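Local coordinates for protein response regulator aspartate phosphatase I (Bacillus subtilis subsp. subtilis, PDB 4I1A) that dephosphorylates the sporulation phosphotransferase Spo0F, inhibiting its activity, and activates the mobile element ICEBs1 by bringing about inactivation of its repressor ImmR, at residues F107-G110 with M111-F114; C233-L237 with K238-K242; V272-Q276 with Q277-V281. One frame throughout, in Å; residues are numbered along the deposited sequence.

Interaction 1: residues F107-G110 with M111-F114; sequences FFKG and MYEF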
loop_
_atom_site.group_PDB
_atom_site.type_symbol
_atom_site.label_atom_id
_atom_site.label_comp_id
_atom_site.label_asym_id
_atom_site.label_seq_id
_atom_site.Cartn_x
_atom_site.Cartn_y
_atom_site.Cartn_z
ATOM N N PHE A 107 22.425 -15.801 -2.579
ATOM C CA PHE A 107 20.983 -15.585 -2.553
ATOM C C PHE A 107 20.514 -15.395 -1.118
ATOM O O PHE A 107 19.923 -14.366 -0.781
ATOM C CB PHE A 107 20.252 -16.773 -3.185
ATOM C CG PHE A 107 18.779 -16.539 -3.425
ATOM C CD1 PHE A 107 18.258 -15.258 -3.473
ATOM C CD2 PHE A 107 17.916 -17.610 -3.598
ATOM C CE1 PHE A 107 16.899 -15.044 -3.692
ATOM C CE2 PHE A 107 16.558 -17.404 -3.819
ATOM C CZ PHE A 107 16.052 -16.118 -3.865
ATOM N N PHE A 108 20.784 -16.394 -0.283
ATOM C CA PHE A 108 20.377 -16.361 1.118
ATOM C C PHE A 108 20.917 -15.104 1.807
ATOM O O PHE A 108 20.199 -14.442 2.560
ATOM C CB PHE A 108 20.846 -17.627 1.846
ATOM C CG PHE A 108 20.342 -18.915 1.231
ATOM C CD1 PHE A 108 19.196 -18.930 0.445
ATOM C CD2 PHE A 108 21.020 -20.111 1.443
ATOM C CE1 PHE A 108 18.738 -20.113 -0.120
ATOM C CE2 PHE A 108 20.563 -21.294 0.880
ATOM C CZ PHE A 108 19.422 -21.294 0.099
ATOM N N LYS A 109 22.174 -14.776 1.520
ATOM C CA LYS A 109 22.822 -13.578 2.048
ATOM C C LYS A 109 22.029 -12.303 1.713
ATOM O O LYS A 109 21.894 -11.406 2.548
ATOM C CB LYS A 109 24.253 -13.473 1.501
ATOM C CG LYS A 109 25.135 -12.455 2.211
ATOM C CD LYS A 109 26.385 -12.129 1.381
ATOM C CE LYS A 109 27.039 -10.802 1.809
ATOM N NZ LYS A 109 28.149 -10.358 0.877
ATOM N N GLY A 110 21.504 -12.237 0.491
ATOM C CA GLY A 110 20.707 -11.103 0.058
ATOM C C GLY A 110 19.431 -10.960 0.866
ATOM O O GLY A 110 19.089 -9.868 1.319
ATOM N N MET A 111 18.725 -12.073 1.035
ATOM C CA MET A 111 17.532 -12.117 1.865
ATOM C C MET A 111 17.900 -11.782 3.299
ATOM O O MET A 111 17.121 -11.175 4.035
ATOM C CB MET A 111 16.958 -13.520 1.852
ATOM C CG MET A 111 16.258 -13.918 0.583
ATOM S SD MET A 111 15.815 -15.654 0.778
ATOM C CE MET A 111 14.590 -15.853 -0.504
ATOM N N TYR A 112 19.094 -12.217 3.686
ATOM C CA TYR A 112 19.643 -11.976 5.009
ATOM C C TYR A 112 19.814 -10.482 5.249
ATOM O O TYR A 112 19.304 -9.942 6.232
ATOM C CB TYR A 112 20.983 -12.704 5.128
ATOM C CG TYR A 112 21.855 -12.307 6.291
ATOM C CD1 TYR A 112 21.493 -12.621 7.593
ATOM C CD2 TYR A 112 23.067 -11.658 6.085
ATOM C CE1 TYR A 112 22.301 -12.278 8.662
ATOM C CE2 TYR A 112 23.883 -11.309 7.148
ATOM C CZ TYR A 112 23.495 -11.623 8.434
ATOM O OH TYR A 112 24.297 -11.285 9.503
ATOM N N GLU A 113 20.518 -9.815 4.339
ATOM C CA GLU A 113 20.759 -8.381 4.476
ATOM C C GLU A 113 19.477 -7.564 4.353
ATOM O O GLU A 113 19.373 -6.472 4.912
ATOM C CB GLU A 113 21.789 -7.897 3.451
ATOM C CG GLU A 113 23.165 -8.522 3.600
ATOM C CD GLU A 113 23.962 -7.948 4.758
ATOM O OE1 GLU A 113 25.141 -7.599 4.540
ATOM O OE2 GLU A 113 23.425 -7.856 5.882
ATOM N N PHE A 114 18.506 -8.088 3.614
ATOM C CA PHE A 114 17.236 -7.398 3.482
ATOM C C PHE A 114 16.507 -7.423 4.824
ATOM O O PHE A 114 15.855 -6.450 5.208
ATOM C CB PHE A 114 16.376 -8.019 2.378
ATOM C CG PHE A 114 15.068 -7.310 2.172
ATOM C CD1 PHE A 114 15.031 -6.045 1.598
ATOM C CD2 PHE A 114 13.878 -7.892 2.573
ATOM C CE1 PHE A 114 13.826 -5.376 1.417
ATOM C CE2 PHE A 114 12.667 -7.229 2.396
ATOM C CZ PHE A 114 12.643 -5.968 1.814
#
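Met111 carries its sulfur above the face of the Phe107 ring one helical turn back, a Met-aromatic contact at some distance: SD of Met111 lies 4.8 Å from the centroid of the Phe107 ring and 14° off its normal. The methyl group comes closer than the sulfur, with Met111 CE 3.7 Å from Phe107 CZ, the far end of the ring. Two torsions bring them together. Phe107 places CG opposite its own backbone N (chi1 -170°), while the Met111 chain runs extended beyond CG (chi2 175°), and the two side chains cross at a slant. Beneath them the helix is regular. Met111 N donates to Phe107 O at 3.2 Å, and Glu113 N reaches Lys109 O at 2.8 Å. That same Lys109 carbonyl oxygen lies at the edge of the Tyr112 ring, in its plane. Near the end of the helix, the Glu113 carboxylate forms a salt bridge with Arg116. All of this belongs to helix 102-115. Phe107 and Met111 both pack on Tyr126 of helix 119-129 and on Lys148 of helix 139-155, where Phe145 also meets the Phe107 ring edge-to-face.

Interaction 2: residues C233-L237 with K238-K242; sequences CYDEL and KEYKK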
loop_
_atom_site.group_PDB
_atom_site.type_symbol
_atom_site.label_atom_id
_atom_site.label_comp_id
_atom_site.label_asym_id
_atom_site.label_seq_id
_atom_site.Cartn_x
_atom_site.Cartn_y
_atom_site.Cartn_z
ATOM N N CYS A 233 -7.679 1.416 -5.330
ATOM C CA CYS A 233 -7.577 1.983 -6.681
ATOM C C CYS A 233 -8.848 2.744 -7.074
ATOM O O CYS A 233 -8.779 3.854 -7.609
ATOM C CB CYS A 233 -7.272 0.904 -7.723
ATOM S SG CYS A 233 -5.690 0.093 -7.482
ATOM N N TYR A 234 -10.000 2.146 -6.789
ATOM C CA TYR A 234 -11.283 2.761 -7.100
ATOM C C TYR A 234 -11.448 4.113 -6.418
ATOM O O TYR A 234 -11.942 5.059 -7.027
ATOM C CB TYR A 234 -12.421 1.822 -6.717
ATOM C CG TYR A 234 -12.813 0.835 -7.810
ATOM C CD1 TYR A 234 -12.867 1.223 -9.144
ATOM C CD2 TYR A 234 -13.147 -0.476 -7.497
ATOM C CE1 TYR A 234 -13.236 0.331 -10.137
ATOM C CE2 TYR A 234 -13.515 -1.374 -8.482
ATOM C CZ TYR A 234 -13.558 -0.967 -9.800
ATOM O OH TYR A 234 -13.937 -1.858 -10.781
ATOM N N ASP A 235 -11.012 4.200 -5.162
ATOM C CA ASP A 235 -11.031 5.452 -4.405
ATOM C C ASP A 235 -10.203 6.511 -5.127
ATOM O O ASP A 235 -10.621 7.662 -5.261
ATOM C CB ASP A 235 -10.495 5.222 -2.970
ATOM C CG ASP A 235 -10.289 6.518 -2.191
ATOM O OD1 ASP A 235 -11.145 7.418 -2.280
ATOM O OD2 ASP A 235 -9.263 6.647 -1.492
ATOM N N GLU A 236 -9.023 6.110 -5.587
ATOM C CA GLU A 236 -8.159 6.983 -6.371
ATOM C C GLU A 236 -8.794 7.380 -7.697
ATOM O O GLU A 236 -8.601 8.495 -8.176
ATOM C CB GLU A 236 -6.814 6.296 -6.641
ATOM C CG GLU A 236 -5.969 6.117 -5.401
ATOM C CD GLU A 236 -5.499 7.443 -4.833
ATOM O OE1 GLU A 236 -5.284 8.387 -5.630
ATOM O OE2 GLU A 236 -5.349 7.542 -3.594
ATOM N N LEU A 237 -9.544 6.464 -8.295
ATOM C CA LEU A 237 -10.189 6.740 -9.567
ATOM C C LEU A 237 -11.511 7.458 -9.344
ATOM O O LEU A 237 -12.238 7.757 -10.289
ATOM C CB LEU A 237 -10.402 5.445 -10.346
ATOM C CG LEU A 237 -9.122 4.782 -10.855
ATOM C CD1 LEU A 237 -9.425 3.393 -11.404
ATOM C CD2 LEU A 237 -8.439 5.666 -11.918
ATOM N N LYS A 238 -11.813 7.719 -8.077
ATOM C CA LYS A 238 -13.029 8.414 -7.674
ATOM C C LYS A 238 -14.330 7.684 -8.034
ATOM O O LYS A 238 -15.404 8.296 -8.084
ATOM C CB LYS A 238 -13.020 9.859 -8.187
ATOM C CG LYS A 238 -11.701 10.554 -7.902
ATOM C CD LYS A 238 -11.779 12.057 -8.042
ATOM C CE LYS A 238 -10.439 12.686 -7.663
ATOM N NZ LYS A 238 -9.894 12.147 -6.371
ATOM N N GLU A 239 -14.249 6.378 -8.274
ATOM C CA GLU A 239 -15.467 5.585 -8.287
ATOM C C GLU A 239 -15.717 5.005 -6.893
ATOM O O GLU A 239 -15.445 3.834 -6.616
ATOM C CB GLU A 239 -15.475 4.508 -9.371
ATOM C CG GLU A 239 -16.896 4.272 -9.949
ATOM C CD GLU A 239 -17.995 4.201 -8.868
ATOM O OE1 GLU A 239 -18.548 5.257 -8.470
ATOM O OE2 GLU A 239 -18.304 3.083 -8.407
ATOM N N TYR A 240 -16.260 5.858 -6.033
ATOM C CA TYR A 240 -16.441 5.567 -4.623
ATOM C C TYR A 240 -17.460 4.464 -4.336
ATOM O O TYR A 240 -17.335 3.752 -3.339
ATOM C CB TYR A 240 -16.826 6.851 -3.896
ATOM C CG TYR A 240 -15.796 7.953 -4.031
ATOM C CD1 TYR A 240 -14.440 7.689 -3.874
ATOM C CD2 TYR A 240 -16.182 9.263 -4.319
ATOM C CE1 TYR A 240 -13.492 8.700 -4.000
ATOM C CE2 TYR A 240 -15.243 10.279 -4.449
ATOM C CZ TYR A 240 -13.900 9.994 -4.289
ATOM O OH TYR A 240 -12.967 11.002 -4.409
ATOM N N LYS A 241 -18.468 4.318 -5.192
ATOM C CA LYS A 241 -19.468 3.266 -4.989
ATOM C C LYS A 241 -18.826 1.893 -5.098
ATOM O O LYS A 241 -18.996 1.048 -4.218
ATOM C CB LYS A 241 -20.631 3.386 -5.977
ATOM C CG LYS A 241 -21.700 4.377 -5.552
ATOM C CD LYS A 241 -22.867 4.372 -6.529
ATOM C CE LYS A 241 -24.140 4.894 -5.882
ATOM N NZ LYS A 241 -25.324 4.754 -6.787
ATOM N N LYS A 242 -18.073 1.677 -6.170
ATOM C CA LYS A 242 -17.371 0.412 -6.337
ATOM C C LYS A 242 -16.298 0.231 -5.264
ATOM O O LYS A 242 -16.121 -0.872 -4.746
ATOM C CB LYS A 242 -16.799 0.269 -7.755
ATOM C CG LYS A 242 -17.869 -0.093 -8.787
ATOM C CD LYS A 242 -17.298 -0.498 -10.142
ATOM C CE LYS A 242 -17.168 0.702 -11.069
ATOM N NZ LYS A 242 -16.969 0.292 -12.497
HETATM O O HOH W 1 -10.383 10.204 -4.335
#
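Tyr234 O accepts a weak bond from Glu239 N (2.9 Å) and Asp235 O another from Lys238 N, the two backward bonds of a Schellman motif that ends helix 220-236, with Lys238 at positive phi (63°) turning the chain. Helix 240-257 starts at once. Its N-cap, Glu239, folds its carboxylate over the first turn: OE2 takes Lys242 N at 2.7 Å, approached from above the carboxylate plane, and OE1 takes Lys241 N in a weaker bond. Lys242, pinned this way through its backbone, lays its aliphatic chain across Tyr234. CB of Lys242 sits over one face of the Tyr234 ring, 3.8 Å from the centroid, in a CH-pi contact. From there the chain runs extended through chi2 (-169°), which brings CD to the phenol end, 3.7 Å from Tyr234 OH; the bend at chi3 then turns CE along the ring toward CE1. A leucine here removes the flat face under Lys242 and would probably leave its methylenes freer to swing. The Tyr240 ring presents its edge to Asp235, with CE1 3.2 Å from Asp235 OD1, an oxygen that also forms a salt bridge with Lys275 of the following hairpin. One water gathers three groups near here: it donates to Asp235 O (2.7 Å), accepts from Lys238 NZ, and hydrogen-bonds Tyr240 OH. Schellman turn and N-cap together make the tight link between the two antiparallel helices of a tetratricopeptide repeat, here the predicted fourth one.

Interaction 3: residues V272-Q276 with Q277-V281; sequences VEAKQ and QNYNV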
loop_
_atom_site.group_PDB
_atom_site.type_symbol
_atom_site.label_atom_id
_atom_site.label_comp_id
_atom_site.label_asym_id
_atom_site.label_seq_id
_atom_site.Cartn_x
_atom_site.Cartn_y
_atom_site.Cartn_z
ATOM N N VAL A 272 -13.688 7.131 2.091
ATOM C CA VAL A 272 -14.500 7.014 0.884
ATOM C C VAL A 272 -15.938 7.512 1.097
ATOM O O VAL A 272 -16.489 8.240 0.264
ATOM C CB VAL A 272 -14.488 5.560 0.345
ATOM C CG1 VAL A 272 -15.682 5.285 -0.553
ATOM C CG2 VAL A 272 -13.190 5.291 -0.384
ATOM N N GLU A 273 -16.531 7.135 2.220
ATOM C CA GLU A 273 -17.910 7.520 2.513
ATOM C C GLU A 273 -18.031 9.008 2.827
ATOM O O GLU A 273 -19.020 9.653 2.469
ATOM C CB GLU A 273 -18.467 6.679 3.665
ATOM C CG GLU A 273 -18.691 5.208 3.308
ATOM C CD GLU A 273 -19.756 5.029 2.238
ATOM O OE1 GLU A 273 -20.733 5.803 2.244
ATOM O OE2 GLU A 273 -19.627 4.122 1.384
ATOM N N ALA A 274 -17.023 9.541 3.509
ATOM C CA ALA A 274 -16.949 10.968 3.792
ATOM C C ALA A 274 -16.855 11.787 2.497
ATOM O O ALA A 274 -17.498 12.832 2.362
ATOM C CB ALA A 274 -15.759 11.257 4.690
ATOM N N LYS A 275 -16.057 11.308 1.545
ATOM C CA LYS A 275 -15.918 11.990 0.259
ATOM C C LYS A 275 -17.227 12.022 -0.532
ATOM O O LYS A 275 -17.394 12.862 -1.410
ATOM C CB LYS A 275 -14.825 11.347 -0.596
ATOM C CG LYS A 275 -13.405 11.495 -0.075
ATOM C CD LYS A 275 -12.456 10.746 -0.994
ATOM C CE LYS A 275 -11.145 10.432 -0.322
ATOM N NZ LYS A 275 -10.184 9.860 -1.305
ATOM N N GLN A 276 -18.152 11.111 -0.239
ATOM C CA GLN A 276 -19.467 11.150 -0.886
ATOM C C GLN A 276 -20.456 11.924 -0.033
ATOM O O GLN A 276 -21.647 11.963 -0.338
ATOM C CB GLN A 276 -20.018 9.746 -1.136
ATOM C CG GLN A 276 -19.124 8.858 -1.966
ATOM C CD GLN A 276 -19.749 7.501 -2.220
ATOM O OE1 GLN A 276 -20.597 7.355 -3.100
ATOM N NE2 GLN A 276 -19.340 6.501 -1.447
ATOM N N GLN A 277 -19.943 12.544 1.028
ATOM C CA GLN A 277 -20.762 13.253 2.011
ATOM C C GLN A 277 -21.743 12.336 2.737
ATOM O O GLN A 277 -22.744 12.804 3.294
ATOM C CB GLN A 277 -21.508 14.438 1.393
ATOM C CG GLN A 277 -20.602 15.504 0.780
ATOM C CD GLN A 277 -20.453 15.335 -0.713
ATOM O OE1 GLN A 277 -21.410 15.531 -1.467
ATOM N NE2 GLN A 277 -19.255 14.959 -1.154
ATOM N N ASN A 278 -21.455 11.035 2.748
ATOM C CA ASN A 278 -22.249 10.112 3.550
ATOM C C ASN A 278 -21.729 10.106 4.980
ATOM O O ASN A 278 -21.178 9.117 5.451
ATOM C CB ASN A 278 -22.231 8.711 2.947
ATOM C CG ASN A 278 -22.939 8.645 1.604
ATOM O OD1 ASN A 278 -23.880 9.397 1.346
ATOM N ND2 ASN A 278 -22.489 7.736 0.741
ATOM N N TYR A 279 -21.919 11.234 5.654
ATOM C CA TYR A 279 -21.262 11.540 6.925
ATOM C C TYR A 279 -21.729 10.663 8.079
ATOM O O TYR A 279 -20.963 10.366 8.989
ATOM C CB TYR A 279 -21.434 13.031 7.263
ATOM C CG TYR A 279 -20.750 13.944 6.258
ATOM C CD1 TYR A 279 -19.419 13.738 5.892
ATOM C CD2 TYR A 279 -21.440 14.988 5.650
ATOM C CE1 TYR A 279 -18.792 14.570 4.965
ATOM C CE2 TYR A 279 -20.828 15.811 4.727
ATOM C CZ TYR A 279 -19.505 15.601 4.387
ATOM O OH TYR A 279 -18.897 16.426 3.467
ATOM N N ASN A 280 -22.981 10.232 8.030
ATOM C CA ASN A 280 -23.522 9.382 9.085
ATOM C C ASN A 280 -23.020 7.948 9.048
ATOM O O ASN A 280 -22.652 7.392 10.071
ATOM C CB ASN A 280 -25.044 9.424 9.060
ATOM C CG ASN A 280 -25.577 10.731 9.567
ATOM O OD1 ASN A 280 -25.173 11.199 10.636
ATOM N ND2 ASN A 280 -26.465 11.352 8.793
ATOM N N VAL A 281 -23.012 7.355 7.865
ATOM C CA VAL A 281 -22.473 6.019 7.688
ATOM C C VAL A 281 -20.951 6.008 7.897
ATOM O O VAL A 281 -20.377 5.033 8.403
ATOM C CB VAL A 281 -22.838 5.482 6.288
ATOM C CG1 VAL A 281 -22.050 4.214 5.943
ATOM C CG2 VAL A 281 -24.341 5.234 6.207
#
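Two backbone bonds close helix 261-275 in a Schellman motif: Asn278 N reaches back to Glu273 O at 2.8 Å, and Gln277 N, at the positive-phi position (62°), donates to Ala274 O at the same distance. The first donor is tilted modestly from the carbonyl plane; the second comes from well above it. Asn278, the centre of an inverse gamma turn, then leads directly into helix 279-295. It occupies the N-cap position, but its side chain makes no capping bond and turns back toward the helix just finished. With chi1 at -67°, CG lies beside the backbone N, and ND2 of Asn278 donates to OE1 of Glu273 over 3.0 Å. The bond is fairly straight (153°) and uses the syn side of the carboxylate, whose plane is nearly shared with the amide. It favours this rotation of the amide, and the carboxylate is gripped at both oxygens, OE2 accepting from Ser244 OG of helix 240-257; the group thus joins the turn to the preceding helix. Gln276 CB packs beside the amide, 3.7 Å from Asn278 ND2. Across the turn, Tyr279 brings CE1 to 3.4 Å from Ala274 O, and Gln277 CA lies over one face of the Tyr279 ring, near the rim. Such a Schellman-type helix end followed at once by a new helix is a tight turn between two consecutive helices; here it stands at the start of the predicted fifth tetratricopeptide repeat and leads into helix 279-295.

Overall arrangement
Following the chain from the N terminus of the model, interaction 1 comes first, within a single helix, and closes no loop. Interactions 2 and 3 each close a short turn between consecutive helices: 220-236 with 240-257, then 261-275 with 279-295. The three follow in series, none nested or crossing. Interaction 1 stands apart, its centre about 38 Å from that of interaction 2 and about 45 Å from that of interaction 3, across the chain's centre from both. The two turns touch: the salt bridge from Asp235 to Lys275 spans them, and Tyr240 packs on Gln276, so neighbouring helical hairpins of the repeat array are tied together at their turns.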